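Local coordinates for molinate hydrolase (Gulosibacter molinativorax, PDB 4UB9), which hydrolyses the thiocarbamate herbicide molinate, and belongs to the zinc-binding amidohydrolase family, at the interface of chains A and B. Numbering follows the deposited sequence. Chains: chain A/B, Molinate hydrolase.

Contact 1: the interface of chains A and B. Residues chain A 254, 256, 285, 307; chain B 214-215, 217-218.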
# COMPACT_ATOMS: atom_id res chain seq x y z
N ARG A 254 -9.46 2.35 19.01
CA ARG A 254 -9.11 3.21 20.13
C ARG A 254 -8.94 4.66 19.76
O ARG A 254 -8.25 5.41 20.43
CB ARG A 254 -7.82 2.69 20.77
CG ARG A 254 -8.01 1.42 21.60
CD ARG A 254 -7.15 0.22 21.18
NE ARG A 254 -6.39 -0.28 22.32
CZ ARG A 254 -6.34 -1.54 22.75
NH1 ARG A 254 -6.97 -2.52 22.13
NH2 ARG A 254 -5.62 -1.84 23.80
N PRO A 256 -11.86 6.92 18.38
CA PRO A 256 -13.15 7.26 17.86
C PRO A 256 -13.44 8.76 17.76
O PRO A 256 -12.82 9.60 18.45
CB PRO A 256 -14.11 6.63 18.88
CG PRO A 256 -13.38 6.83 20.16
CD PRO A 256 -11.93 6.56 19.82
N SER A 285 -17.72 4.46 21.25
CA SER A 285 -17.00 5.09 22.38
C SER A 285 -17.92 5.31 23.55
O SER A 285 -19.14 5.27 23.41
CB SER A 285 -16.45 6.49 21.99
OG SER A 285 -17.51 7.36 21.69
N GLY A 307 -14.32 1.70 22.59
CA GLY A 307 -12.97 2.25 22.48
C GLY A 307 -11.97 1.58 23.40
O GLY A 307 -10.94 2.14 23.75
N ARG B 214 -4.94 10.83 20.50
CA ARG B 214 -6.28 10.32 20.09
C ARG B 214 -7.01 9.56 21.19
O ARG B 214 -8.23 9.56 21.25
CB ARG B 214 -6.18 9.43 18.83
CG ARG B 214 -5.71 10.11 17.54
CD ARG B 214 -6.69 11.22 17.09
NE ARG B 214 -8.04 10.67 16.95
CZ ARG B 214 -9.06 10.91 17.74
NH1 ARG B 214 -8.99 11.79 18.73
NH2 ARG B 214 -10.20 10.28 17.49
N HIS B 215 -6.26 9.00 22.12
CA HIS B 215 -6.89 8.25 23.21
C HIS B 215 -7.84 9.09 24.06
O HIS B 215 -8.73 8.55 24.76
CB HIS B 215 -5.84 7.53 24.09
CG HIS B 215 -5.17 8.40 25.09
ND1 HIS B 215 -5.54 8.45 26.42
CD2 HIS B 215 -4.15 9.29 24.95
CE1 HIS B 215 -4.79 9.32 27.06
NE2 HIS B 215 -3.93 9.84 26.19
N SER B 217 -10.21 10.84 23.13
CA SER B 217 -11.56 10.69 22.61
C SER B 217 -12.27 9.46 23.20
O SER B 217 -13.49 9.34 23.04
CB SER B 217 -11.57 10.54 21.10
OG SER B 217 -11.23 11.73 20.45
N THR B 218 -11.53 8.57 23.87
CA THR B 218 -12.12 7.34 24.43
C THR B 218 -12.55 7.47 25.89
O THR B 218 -13.24 6.59 26.42
CB THR B 218 -11.12 6.15 24.44
OG1 THR B 218 -10.07 6.38 25.38
CG2 THR B 218 -10.55 5.88 23.06
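The 3-10 helix 214-218 of one amidohydrolase-family subunit brings B:Arg214, B:Ser217 and B:Thr218 against a loop of the neighbouring subunit that carries A:Arg254 and A:Pro256. A polar link is made by the guanidinium group of B:Arg214, whose NH2 donates to the main-chain carbonyl O of A:Pro256 at 2.9 Å. This bond is bent, with 139° at the hydrogen. The acceptor lies close to the guanidinium plane, yet the nitrogen stands above the carbonyl plane, 63° out of it, and so does not follow a lone pair. The second terminal nitrogen is held within chain B: NH1 of B:Arg214 donates to the hydroxyl OG of B:Ser217 at 2.8 Å, again nearly in the guanidinium plane. To reach both acceptors the arginine chain bends at chi2 and chi3, and the paired bonds fix the turn of its flat end. With an alanine at B:Arg214, the A:Pro256 carbonyl would probably lose its cross-chain donor and the B:Ser217 hydroxyl would probably be left free to turn.

Apolar packing comes from B:Thr218. Its methyl CG2 lies 3.6 Å from CD of A:Pro256, the proline ring and the threonine side chain crossing at about a right angle. The same methyl sits 3.5 Å from the carbonyl O of A:Arg254 and 3.8 Å from O of A:Gly307, so that it is capped by main-chain oxygens of two separate loops. The threonine is turned for this by chi1 of 69°, which places OG1 between its own N and carbonyl carbon and leaves CG2 to face chain A. OG1 is tied back at 2.6 Å to the carbonyl O of B:His215, in the carbonyl plane, a bond that should steady the methyl against chain A. Next to CD on the proline ring, CG of A:Pro256 approaches the carbonyl O of B:Ser217 at 3.8 Å, while A:Ser285 borders the patch more loosely.

Contact 2: the interface of chains A and B. Residues chain A 247, 250-251, 257; chain B 245, 247, 250-251, 257.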
# COMPACT_ATOMS: atom_id res chain seq x y z
N LEU A 247 -14.48 3.93 11.30
CA LEU A 247 -13.11 3.83 10.81
C LEU A 247 -12.25 2.80 11.56
O LEU A 247 -11.01 2.89 11.59
CB LEU A 247 -12.44 5.20 10.94
CG LEU A 247 -13.05 6.34 10.15
CD1 LEU A 247 -12.25 7.60 10.43
CD2 LEU A 247 -13.05 6.07 8.64
N LEU A 250 -9.54 1.20 9.47
CA LEU A 250 -8.41 2.04 9.13
C LEU A 250 -7.57 2.42 10.30
O LEU A 250 -6.38 2.46 10.21
CB LEU A 250 -8.86 3.34 8.53
CG LEU A 250 -8.63 3.55 7.06
CD1 LEU A 250 -9.04 4.98 6.75
CD2 LEU A 250 -7.20 3.29 6.65
N LEU A 251 -8.22 2.77 11.40
CA LEU A 251 -7.56 3.37 12.53
C LEU A 251 -7.52 2.54 13.81
O LEU A 251 -6.90 2.93 14.80
CB LEU A 251 -8.25 4.71 12.88
CG LEU A 251 -8.16 5.75 11.77
CD1 LEU A 251 -8.96 6.97 12.17
CD2 LEU A 251 -6.71 6.12 11.52
N TYR A 257 -14.37 9.06 16.88
CA TYR A 257 -14.82 10.42 16.58
C TYR A 257 -16.33 10.48 16.61
O TYR A 257 -17.02 9.44 16.58
CB TYR A 257 -14.43 10.80 15.17
CG TYR A 257 -12.96 10.85 14.89
CD1 TYR A 257 -12.23 12.01 15.10
CD2 TYR A 257 -12.30 9.75 14.38
CE1 TYR A 257 -10.87 12.05 14.83
CE2 TYR A 257 -10.93 9.79 14.09
CZ TYR A 257 -10.22 10.93 14.34
OH TYR A 257 -8.90 10.97 14.04
N ASP B 245 -11.46 16.75 13.28
CA ASP B 245 -10.38 15.78 13.03
C ASP B 245 -9.26 16.39 12.17
O ASP B 245 -9.42 17.47 11.61
CB ASP B 245 -10.94 14.60 12.27
CG ASP B 245 -11.34 14.97 10.85
OD1 ASP B 245 -12.38 15.66 10.67
OD2 ASP B 245 -10.58 14.64 9.91
N LEU B 247 -7.71 14.31 9.65
CA LEU B 247 -7.59 13.19 8.68
C LEU B 247 -7.67 13.58 7.20
O LEU B 247 -7.99 12.76 6.33
CB LEU B 247 -8.67 12.17 8.95
CG LEU B 247 -8.66 11.55 10.34
CD1 LEU B 247 -9.83 10.61 10.46
CD2 LEU B 247 -7.37 10.79 10.62
N LEU B 250 -5.67 11.39 4.83
CA LEU B 250 -6.20 10.06 4.61
C LEU B 250 -7.48 10.05 3.85
O LEU B 250 -7.71 9.18 3.05
CB LEU B 250 -6.52 9.35 5.92
CG LEU B 250 -5.61 8.22 6.34
CD1 LEU B 250 -6.19 7.61 7.62
CD2 LEU B 250 -5.44 7.18 5.26
N LEU B 251 -8.37 10.96 4.20
CA LEU B 251 -9.75 10.89 3.75
C LEU B 251 -10.16 12.01 2.84
O LEU B 251 -11.28 12.02 2.35
CB LEU B 251 -10.70 10.91 4.98
CG LEU B 251 -10.57 9.68 5.88
CD1 LEU B 251 -11.45 9.85 7.09
CD2 LEU B 251 -10.93 8.42 5.12
N TYR B 257 -15.10 15.10 10.95
CA TYR B 257 -15.64 14.58 12.17
C TYR B 257 -15.41 15.56 13.31
O TYR B 257 -14.57 16.45 13.21
CB TYR B 257 -14.91 13.29 12.55
CG TYR B 257 -15.04 12.13 11.57
CD1 TYR B 257 -16.08 11.24 11.67
CD2 TYR B 257 -14.10 11.93 10.58
CE1 TYR B 257 -16.22 10.19 10.76
CE2 TYR B 257 -14.21 10.89 9.68
CZ TYR B 257 -15.26 10.01 9.79
OH TYR B 257 -15.36 8.99 8.91
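A:Leu247 and B:Leu247, with A:Tyr257, bury the most surface here, in a largely apolar patch laid along the two-fold axis. The leucines reach toward each other tip to tip, with CD1 of A:Leu247 3.9 Å from CD1 of B:Leu247. Each also receives the phenol of the opposite tyrosine: OH of A:Tyr257 lies 3.7 Å from CD1 of B:Leu247 and about as far from CD2 and CG, so the branched end of the leucine packs beneath the phenol end of the ring, on the face that B:Asp245 also meets. The symmetric pair, A:Leu247 and B:Tyr257, repeats the arrangement.

The two tyrosine side chains run at about a right angle to each other, although their ring planes are inclined by only about 30°, and they touch near their roots, CB of A:Tyr257 lying 3.6 Å from CB of B:Tyr257. With CG anti to the carbonyl carbon (chi1 -63°), the ring of A:Tyr257 runs alongside the axis and lies over B:Asp245 and B:Leu247. CB of B:Asp245 lies against the face of the A:Tyr257 ring, 3.6 Å from CE1. The carboxylate of that aspartate ties its own chain together: OD1 accepts the backbone N of B:Tyr257 at 2.8 Å, from above the carboxylate plane, and OD2 accepts N of B:Leu247 at 2.9 Å on its anti side, tilted somewhat out of the plane.

Further along the axis, CD1 of A:Leu250 faces CD1 of B:Leu250 at 4.0 Å. A:Leu251 fills in beside them, its CD1 lying at the edge of its own A:Tyr257 ring while pointing at CD1 of B:Leu247. In each subunit the patch is built from the segment following strand 239-242: the short helix 248-251 with its flanking loops, ahead of helix 262-275 in the amidohydrolase barrel.

Contact 1 and contact 2 have centres about 12 Å apart and share no residue, but the chain A loop after helix 248-251 serves both, with A:Pro256 in contact 1 directly preceding A:Tyr257 in contact 2. Contact 2 straddles the two-fold axis, where equivalent residues meet, whereas contact 1 lies off it and recurs with the chains exchanged. The axial, largely apolar patch would thus be flanked by polar links from the 3-10 helix 214-218 of each subunit. This A-B pairing is part of the deposited four-copy assembly; the structure alone does not show whether it persists in solution.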